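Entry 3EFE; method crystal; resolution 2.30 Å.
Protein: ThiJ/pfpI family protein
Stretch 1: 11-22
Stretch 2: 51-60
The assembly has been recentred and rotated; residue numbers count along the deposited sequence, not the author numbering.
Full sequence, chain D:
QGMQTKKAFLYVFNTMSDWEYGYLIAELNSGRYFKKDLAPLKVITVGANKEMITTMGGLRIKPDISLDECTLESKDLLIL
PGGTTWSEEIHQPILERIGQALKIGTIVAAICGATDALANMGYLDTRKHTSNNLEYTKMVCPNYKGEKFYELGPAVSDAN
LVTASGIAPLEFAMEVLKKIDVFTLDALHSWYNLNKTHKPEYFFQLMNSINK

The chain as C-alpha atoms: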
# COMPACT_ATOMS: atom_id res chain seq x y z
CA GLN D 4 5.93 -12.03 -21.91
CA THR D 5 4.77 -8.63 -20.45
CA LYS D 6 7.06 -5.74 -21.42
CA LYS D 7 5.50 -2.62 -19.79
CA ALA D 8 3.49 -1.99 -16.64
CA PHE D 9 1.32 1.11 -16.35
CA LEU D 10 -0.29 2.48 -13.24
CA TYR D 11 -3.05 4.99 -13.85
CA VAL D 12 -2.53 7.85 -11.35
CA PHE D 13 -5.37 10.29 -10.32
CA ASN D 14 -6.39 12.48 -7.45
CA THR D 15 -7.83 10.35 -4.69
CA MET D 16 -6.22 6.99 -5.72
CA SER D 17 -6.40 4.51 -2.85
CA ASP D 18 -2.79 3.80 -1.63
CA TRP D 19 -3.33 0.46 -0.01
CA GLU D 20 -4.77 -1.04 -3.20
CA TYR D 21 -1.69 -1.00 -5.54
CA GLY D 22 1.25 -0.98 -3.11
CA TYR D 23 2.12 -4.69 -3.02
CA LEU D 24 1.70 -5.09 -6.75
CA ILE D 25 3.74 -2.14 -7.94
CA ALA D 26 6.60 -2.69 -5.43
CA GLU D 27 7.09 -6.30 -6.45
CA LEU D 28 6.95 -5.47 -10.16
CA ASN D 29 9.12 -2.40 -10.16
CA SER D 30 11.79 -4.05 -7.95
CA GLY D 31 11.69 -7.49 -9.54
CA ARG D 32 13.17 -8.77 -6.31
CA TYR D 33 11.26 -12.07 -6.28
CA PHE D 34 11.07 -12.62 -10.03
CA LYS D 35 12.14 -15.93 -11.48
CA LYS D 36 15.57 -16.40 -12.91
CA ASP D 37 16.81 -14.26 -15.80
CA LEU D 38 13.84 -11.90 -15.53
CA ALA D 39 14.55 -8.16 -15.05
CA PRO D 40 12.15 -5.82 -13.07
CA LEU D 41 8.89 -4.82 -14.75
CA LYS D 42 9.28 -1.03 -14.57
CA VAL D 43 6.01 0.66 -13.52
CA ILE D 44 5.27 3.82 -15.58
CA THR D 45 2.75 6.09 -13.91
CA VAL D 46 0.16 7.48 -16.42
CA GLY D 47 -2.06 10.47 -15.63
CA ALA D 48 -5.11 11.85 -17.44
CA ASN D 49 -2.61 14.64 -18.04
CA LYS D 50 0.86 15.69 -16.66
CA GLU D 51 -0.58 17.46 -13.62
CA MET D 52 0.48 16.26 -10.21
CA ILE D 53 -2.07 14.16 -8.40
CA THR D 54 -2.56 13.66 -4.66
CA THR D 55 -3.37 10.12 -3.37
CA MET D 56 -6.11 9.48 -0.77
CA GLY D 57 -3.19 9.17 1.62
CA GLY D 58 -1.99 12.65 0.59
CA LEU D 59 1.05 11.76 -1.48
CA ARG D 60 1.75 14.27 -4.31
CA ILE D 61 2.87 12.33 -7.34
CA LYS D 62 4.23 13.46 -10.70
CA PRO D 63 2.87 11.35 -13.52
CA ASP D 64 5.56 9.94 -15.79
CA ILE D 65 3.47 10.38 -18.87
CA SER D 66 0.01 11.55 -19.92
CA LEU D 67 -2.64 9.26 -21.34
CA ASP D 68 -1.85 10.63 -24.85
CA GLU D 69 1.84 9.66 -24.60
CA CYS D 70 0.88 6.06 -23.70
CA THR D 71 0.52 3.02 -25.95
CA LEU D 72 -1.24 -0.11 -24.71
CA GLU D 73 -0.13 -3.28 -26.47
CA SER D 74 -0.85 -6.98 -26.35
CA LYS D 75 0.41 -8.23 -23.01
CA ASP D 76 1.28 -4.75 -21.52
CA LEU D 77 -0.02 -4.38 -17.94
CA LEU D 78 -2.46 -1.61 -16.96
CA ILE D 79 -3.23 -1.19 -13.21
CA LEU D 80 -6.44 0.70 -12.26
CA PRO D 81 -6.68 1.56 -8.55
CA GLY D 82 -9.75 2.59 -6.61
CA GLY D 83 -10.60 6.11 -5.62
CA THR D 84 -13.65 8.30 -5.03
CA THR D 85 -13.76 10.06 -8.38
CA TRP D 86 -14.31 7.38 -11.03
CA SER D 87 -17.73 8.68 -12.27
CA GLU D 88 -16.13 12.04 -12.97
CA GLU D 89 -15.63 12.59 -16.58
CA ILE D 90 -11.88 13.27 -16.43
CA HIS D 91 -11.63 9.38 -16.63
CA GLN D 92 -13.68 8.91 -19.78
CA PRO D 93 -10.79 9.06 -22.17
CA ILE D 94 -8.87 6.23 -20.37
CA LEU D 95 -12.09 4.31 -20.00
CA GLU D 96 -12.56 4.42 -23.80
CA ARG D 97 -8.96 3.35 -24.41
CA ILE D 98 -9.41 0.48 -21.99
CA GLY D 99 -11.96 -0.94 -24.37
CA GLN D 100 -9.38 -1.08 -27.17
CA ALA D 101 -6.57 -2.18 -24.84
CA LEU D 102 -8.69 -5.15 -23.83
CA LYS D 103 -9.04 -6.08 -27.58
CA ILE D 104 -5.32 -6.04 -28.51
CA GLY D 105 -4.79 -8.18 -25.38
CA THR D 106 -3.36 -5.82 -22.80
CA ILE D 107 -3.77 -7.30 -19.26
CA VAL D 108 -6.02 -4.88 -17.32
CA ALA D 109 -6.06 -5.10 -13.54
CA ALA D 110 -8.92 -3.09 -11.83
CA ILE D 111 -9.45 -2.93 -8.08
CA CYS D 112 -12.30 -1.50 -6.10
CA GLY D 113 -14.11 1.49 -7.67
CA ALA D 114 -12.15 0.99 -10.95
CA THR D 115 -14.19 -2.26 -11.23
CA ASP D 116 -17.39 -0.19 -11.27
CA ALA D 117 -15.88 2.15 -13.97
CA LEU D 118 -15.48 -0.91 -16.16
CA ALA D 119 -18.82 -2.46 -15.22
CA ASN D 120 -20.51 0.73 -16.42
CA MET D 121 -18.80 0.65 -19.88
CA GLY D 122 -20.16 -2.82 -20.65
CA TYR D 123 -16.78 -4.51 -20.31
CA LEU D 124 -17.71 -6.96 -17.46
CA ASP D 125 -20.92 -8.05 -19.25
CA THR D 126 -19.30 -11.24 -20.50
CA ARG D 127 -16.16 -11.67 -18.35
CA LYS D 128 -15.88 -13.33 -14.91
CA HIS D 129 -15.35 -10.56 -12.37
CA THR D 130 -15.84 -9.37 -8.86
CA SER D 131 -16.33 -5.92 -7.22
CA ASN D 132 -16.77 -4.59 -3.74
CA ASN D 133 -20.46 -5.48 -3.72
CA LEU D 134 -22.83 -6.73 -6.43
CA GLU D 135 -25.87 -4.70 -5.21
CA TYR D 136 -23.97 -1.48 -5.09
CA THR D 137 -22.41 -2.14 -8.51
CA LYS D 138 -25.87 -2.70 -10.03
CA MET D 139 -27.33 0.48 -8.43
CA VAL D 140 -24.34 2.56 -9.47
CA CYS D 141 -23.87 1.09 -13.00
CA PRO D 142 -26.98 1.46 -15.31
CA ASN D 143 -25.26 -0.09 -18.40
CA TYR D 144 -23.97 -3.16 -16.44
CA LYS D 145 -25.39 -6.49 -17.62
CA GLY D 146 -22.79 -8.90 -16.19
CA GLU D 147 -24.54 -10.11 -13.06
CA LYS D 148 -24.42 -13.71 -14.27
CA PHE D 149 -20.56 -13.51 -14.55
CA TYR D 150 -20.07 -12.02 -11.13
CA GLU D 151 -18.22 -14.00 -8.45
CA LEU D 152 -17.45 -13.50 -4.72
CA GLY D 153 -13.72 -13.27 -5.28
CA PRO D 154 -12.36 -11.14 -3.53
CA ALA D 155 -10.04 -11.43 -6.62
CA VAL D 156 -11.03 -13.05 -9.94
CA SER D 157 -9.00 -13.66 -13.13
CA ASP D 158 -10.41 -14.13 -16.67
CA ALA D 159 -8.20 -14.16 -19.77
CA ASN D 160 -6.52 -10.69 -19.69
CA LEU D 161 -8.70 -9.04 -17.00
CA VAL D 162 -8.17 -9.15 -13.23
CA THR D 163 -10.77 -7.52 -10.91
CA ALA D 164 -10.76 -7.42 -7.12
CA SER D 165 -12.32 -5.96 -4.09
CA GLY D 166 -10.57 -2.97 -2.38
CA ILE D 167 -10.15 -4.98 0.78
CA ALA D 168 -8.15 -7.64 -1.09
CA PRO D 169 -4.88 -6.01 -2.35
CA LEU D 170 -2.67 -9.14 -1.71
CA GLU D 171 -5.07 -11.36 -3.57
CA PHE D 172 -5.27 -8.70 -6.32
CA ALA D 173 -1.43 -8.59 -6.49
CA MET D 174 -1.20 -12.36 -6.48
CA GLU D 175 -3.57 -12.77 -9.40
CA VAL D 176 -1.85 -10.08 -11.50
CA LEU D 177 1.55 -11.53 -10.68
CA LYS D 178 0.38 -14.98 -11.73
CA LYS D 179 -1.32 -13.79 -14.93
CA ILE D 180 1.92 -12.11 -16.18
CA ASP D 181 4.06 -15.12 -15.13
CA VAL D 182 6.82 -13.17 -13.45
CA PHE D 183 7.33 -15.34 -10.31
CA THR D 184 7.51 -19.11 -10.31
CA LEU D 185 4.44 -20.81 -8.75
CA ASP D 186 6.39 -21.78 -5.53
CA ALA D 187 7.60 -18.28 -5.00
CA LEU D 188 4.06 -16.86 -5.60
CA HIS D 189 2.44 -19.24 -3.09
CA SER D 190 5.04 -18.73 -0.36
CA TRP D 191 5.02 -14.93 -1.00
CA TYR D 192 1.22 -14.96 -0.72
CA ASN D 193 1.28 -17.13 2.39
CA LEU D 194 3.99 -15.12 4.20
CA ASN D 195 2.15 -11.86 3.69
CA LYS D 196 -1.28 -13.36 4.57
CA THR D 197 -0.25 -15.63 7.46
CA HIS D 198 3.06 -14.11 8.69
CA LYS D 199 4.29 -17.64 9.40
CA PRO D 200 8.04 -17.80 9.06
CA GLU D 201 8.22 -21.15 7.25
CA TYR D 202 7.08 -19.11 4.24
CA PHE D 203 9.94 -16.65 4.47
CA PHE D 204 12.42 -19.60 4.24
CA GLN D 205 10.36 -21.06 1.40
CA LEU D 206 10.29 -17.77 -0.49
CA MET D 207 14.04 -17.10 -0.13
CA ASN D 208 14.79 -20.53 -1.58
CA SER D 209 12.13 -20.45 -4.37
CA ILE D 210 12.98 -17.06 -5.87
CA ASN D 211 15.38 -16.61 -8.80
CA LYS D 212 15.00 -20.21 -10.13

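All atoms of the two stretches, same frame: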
# COMPACT_ATOMS: atom_id res chain seq x y z
N TYR D 11 -2.25 3.74 -13.76
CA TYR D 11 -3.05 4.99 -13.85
C TYR D 11 -3.11 5.73 -12.52
O TYR D 11 -3.59 5.19 -11.50
CB TYR D 11 -4.43 4.66 -14.42
CG TYR D 11 -5.31 5.86 -14.66
CD1 TYR D 11 -4.94 6.86 -15.57
CD2 TYR D 11 -6.53 5.98 -14.01
CE1 TYR D 11 -5.79 7.97 -15.79
CE2 TYR D 11 -7.37 7.03 -14.25
CZ TYR D 11 -6.99 8.04 -15.12
OH TYR D 11 -7.85 9.11 -15.29
N VAL D 12 -2.60 6.96 -12.54
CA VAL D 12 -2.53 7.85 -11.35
C VAL D 12 -3.51 9.04 -11.46
O VAL D 12 -3.58 9.69 -12.50
CB VAL D 12 -1.00 8.30 -11.00
CG1 VAL D 12 -0.16 7.04 -10.72
CG2 VAL D 12 -0.39 9.14 -12.06
N PHE D 13 -4.29 9.26 -10.40
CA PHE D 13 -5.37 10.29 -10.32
C PHE D 13 -5.61 10.73 -8.91
O PHE D 13 -5.36 9.98 -7.97
CB PHE D 13 -6.70 9.82 -10.91
CG PHE D 13 -7.21 8.52 -10.34
CD1 PHE D 13 -8.18 8.52 -9.38
CD2 PHE D 13 -6.70 7.30 -10.79
CE1 PHE D 13 -8.63 7.36 -8.86
CE2 PHE D 13 -7.13 6.12 -10.27
CZ PHE D 13 -8.10 6.14 -9.30
N ASN D 14 -6.11 11.96 -8.76
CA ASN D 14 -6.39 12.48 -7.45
C ASN D 14 -7.30 11.52 -6.77
O ASN D 14 -8.28 11.12 -7.37
CB ASN D 14 -7.13 13.81 -7.49
CG ASN D 14 -6.26 14.99 -7.89
OD1 ASN D 14 -6.75 15.84 -8.62
ND2 ASN D 14 -5.01 15.07 -7.43
N THR D 15 -6.97 11.18 -5.52
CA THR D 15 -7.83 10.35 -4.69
C THR D 15 -7.48 8.86 -4.78
O THR D 15 -8.12 8.06 -4.12
CB THR D 15 -9.37 10.56 -5.07
OG1 THR D 15 -9.90 11.76 -4.43
CG2 THR D 15 -10.16 9.42 -4.70
N MET D 16 -6.48 8.46 -5.60
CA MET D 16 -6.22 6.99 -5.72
C MET D 16 -5.92 6.41 -4.36
O MET D 16 -5.24 7.01 -3.51
CB MET D 16 -5.16 6.66 -6.77
CG MET D 16 -3.76 7.31 -6.64
SD MET D 16 -2.63 6.95 -7.94
CE MET D 16 -2.96 5.42 -8.12
N SER D 17 -6.53 5.27 -4.12
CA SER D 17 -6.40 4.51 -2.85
C SER D 17 -5.04 3.77 -2.71
O SER D 17 -4.83 2.79 -3.38
CB SER D 17 -7.55 3.53 -2.81
OG SER D 17 -8.80 4.24 -2.83
N ASP D 18 -4.18 4.23 -1.80
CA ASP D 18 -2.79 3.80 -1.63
C ASP D 18 -2.59 2.34 -1.28
O ASP D 18 -1.61 1.71 -1.72
CB ASP D 18 -2.10 4.60 -0.51
CG ASP D 18 -2.15 6.13 -0.76
OD1 ASP D 18 -1.10 6.77 -0.95
OD2 ASP D 18 -3.24 6.67 -0.76
N TRP D 19 -3.52 1.79 -0.52
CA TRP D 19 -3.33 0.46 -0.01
C TRP D 19 -3.60 -0.54 -1.12
O TRP D 19 -3.24 -1.69 -0.98
CB TRP D 19 -4.17 0.21 1.23
CG TRP D 19 -5.55 0.06 0.95
CD1 TRP D 19 -6.20 -1.09 0.69
CD2 TRP D 19 -6.51 1.10 0.85
NE1 TRP D 19 -7.47 -0.85 0.45
CE2 TRP D 19 -7.70 0.49 0.52
CE3 TRP D 19 -6.44 2.51 0.93
CZ2 TRP D 19 -8.88 1.21 0.32
CZ3 TRP D 19 -7.59 3.21 0.78
CH2 TRP D 19 -8.81 2.57 0.45
N GLU D 20 -4.15 -0.09 -2.24
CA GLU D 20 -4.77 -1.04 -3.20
C GLU D 20 -3.72 -1.53 -4.24
O GLU D 20 -3.80 -2.66 -4.72
CB GLU D 20 -6.02 -0.46 -3.82
CG GLU D 20 -7.17 -0.50 -2.86
CD GLU D 20 -8.39 0.08 -3.34
OE1 GLU D 20 -8.45 0.52 -4.52
OE2 GLU D 20 -9.36 0.06 -2.53
N TYR D 21 -2.72 -0.71 -4.50
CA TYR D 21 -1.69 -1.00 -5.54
C TYR D 21 -0.30 -1.21 -4.98
O TYR D 21 0.54 -1.62 -5.72
CB TYR D 21 -1.64 0.05 -6.70
CG TYR D 21 -1.47 1.40 -6.17
CD1 TYR D 21 -0.23 1.83 -5.71
CD2 TYR D 21 -2.59 2.22 -5.93
CE1 TYR D 21 -0.11 3.06 -5.10
CE2 TYR D 21 -2.44 3.43 -5.35
CZ TYR D 21 -1.22 3.85 -4.96
OH TYR D 21 -1.09 5.05 -4.36
N GLY D 22 -0.09 -1.03 -3.68
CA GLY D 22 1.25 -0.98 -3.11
C GLY D 22 2.12 -2.23 -3.20
O GLY D 22 3.28 -2.14 -3.54
N GLU D 51 -0.34 16.85 -14.92
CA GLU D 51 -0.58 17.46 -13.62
C GLU D 51 -0.31 16.44 -12.51
O GLU D 51 -0.67 15.24 -12.61
CB GLU D 51 -2.04 17.99 -13.46
CG GLU D 51 -2.53 19.22 -14.33
CD GLU D 51 -4.10 19.58 -14.09
OE1 GLU D 51 -4.83 18.79 -13.41
OE2 GLU D 51 -4.59 20.64 -14.61
N MET D 52 0.33 16.95 -11.47
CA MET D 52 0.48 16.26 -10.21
C MET D 52 -0.86 15.95 -9.62
O MET D 52 -1.84 16.75 -9.72
CB MET D 52 1.33 17.13 -9.25
CG MET D 52 2.81 17.16 -9.74
SD MET D 52 4.02 17.25 -8.47
CE MET D 52 3.72 15.64 -7.79
N ILE D 53 -0.90 14.76 -9.03
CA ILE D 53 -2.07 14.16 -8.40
C ILE D 53 -1.70 13.97 -6.95
O ILE D 53 -0.54 14.01 -6.59
CB ILE D 53 -2.48 12.85 -9.11
CG1 ILE D 53 -1.54 11.66 -8.84
CG2 ILE D 53 -2.46 13.09 -10.61
CD1 ILE D 53 -1.75 10.92 -7.56
N THR D 54 -2.70 13.85 -6.11
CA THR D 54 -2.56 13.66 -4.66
C THR D 54 -3.34 12.34 -4.31
O THR D 54 -4.54 12.19 -4.63
CB THR D 54 -3.18 14.85 -3.93
OG1 THR D 54 -2.55 16.06 -4.35
CG2 THR D 54 -3.00 14.70 -2.38
N THR D 55 -2.68 11.37 -3.71
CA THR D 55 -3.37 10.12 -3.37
C THR D 55 -4.37 10.38 -2.28
O THR D 55 -4.33 11.42 -1.71
CB THR D 55 -2.38 8.96 -3.00
OG1 THR D 55 -1.73 9.25 -1.78
CG2 THR D 55 -1.33 8.73 -4.12
N MET D 56 -5.31 9.46 -2.02
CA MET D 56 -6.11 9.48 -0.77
C MET D 56 -5.28 9.63 0.48
O MET D 56 -5.75 10.24 1.42
CB MET D 56 -7.01 8.22 -0.65
CG MET D 56 -8.08 8.23 0.53
SD MET D 56 -8.92 6.67 0.58
CE MET D 56 -9.74 6.81 2.11
N GLY D 57 -4.08 9.05 0.52
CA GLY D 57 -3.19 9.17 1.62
C GLY D 57 -2.42 10.49 1.62
O GLY D 57 -1.74 10.81 2.57
N GLY D 58 -2.55 11.29 0.57
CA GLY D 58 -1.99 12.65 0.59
C GLY D 58 -0.66 12.75 -0.10
O GLY D 58 0.01 13.75 0.04
N LEU D 59 -0.25 11.73 -0.84
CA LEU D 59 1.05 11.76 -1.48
C LEU D 59 0.96 12.50 -2.80
O LEU D 59 0.16 12.15 -3.60
CB LEU D 59 1.53 10.35 -1.70
CG LEU D 59 1.67 9.37 -0.53
CD1 LEU D 59 2.08 8.03 -1.21
CD2 LEU D 59 2.68 9.87 0.55
N ARG D 60 1.77 13.53 -3.02
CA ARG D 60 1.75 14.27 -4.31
C ARG D 60 2.69 13.63 -5.32
O ARG D 60 3.88 13.61 -5.15
CB ARG D 60 2.11 15.73 -4.14
CG ARG D 60 1.50 16.44 -2.90
CD ARG D 60 0.32 17.40 -3.16
NE ARG D 60 0.23 17.91 -4.55
CZ ARG D 60 1.17 18.57 -5.24
NH1 ARG D 60 0.89 18.94 -6.50
NH2 ARG D 60 2.38 18.84 -4.73

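Two turn-bearing loops of one chain are pinned together by four hydrogen bonds, two between backbones and two received by the carboxylate of Asp18, with apolar side chains packed around them. The type II turn Phe13 to Met16, closed by Met16 N to Phe13 O (3.0 Å), lies beside the short strand Ile53-Thr54. Thr15 N donates to Thr54 O at 2.8 Å and almost linearly (173°); Met56 N returns a bond to Met16 O at 2.9 Å, so the backbones are tied in both directions. Thr54 O also receives a CA-H...O contact from Asn14 CA (3.4 Å).

Asp18 points its CA-to-CB bond toward the second stretch and uses both carboxylate oxygens. Asp18 OD1 accepts from Thr55 OG1 at 2.7 Å, and Asp18 OD2 from Gly57 N at 2.8 Å, inside the type I turn Thr55 to Gly58. That turn is closed by Gly58 N to Thr55 O (2.9 Å) and braced by Leu59 N to Thr55 OG1 (3.0 Å), so the hydroxyl that donates to Asp18 also accepts from its own loop. Gly57 leaves room for the carboxylate: an ideal CB there would sit 2.9 Å from Asp18 OD2, a clash. At Gly58, with phi/psi of 98/12, a CB would be jammed against the carbonyl O of Gly57, which by itself calls for glycine.

Van der Waals packing flanks these bonds. The CA-to-CB bond of Ile53 points toward the first stretch; Ile53 CG1 lies 4.0 Å from Val12 CB and Ile53 CD1 4.1 Å from Met16 SD. Thr55 CG2 lies 3.8 Å from Met16 CG and 3.7 Å from Tyr21 OH. Met56, extended with all three chi angles t, brings SD to 3.7 Å from Trp19 CZ3; the sulfur lies near the ring plane, at its edge rather than over its face.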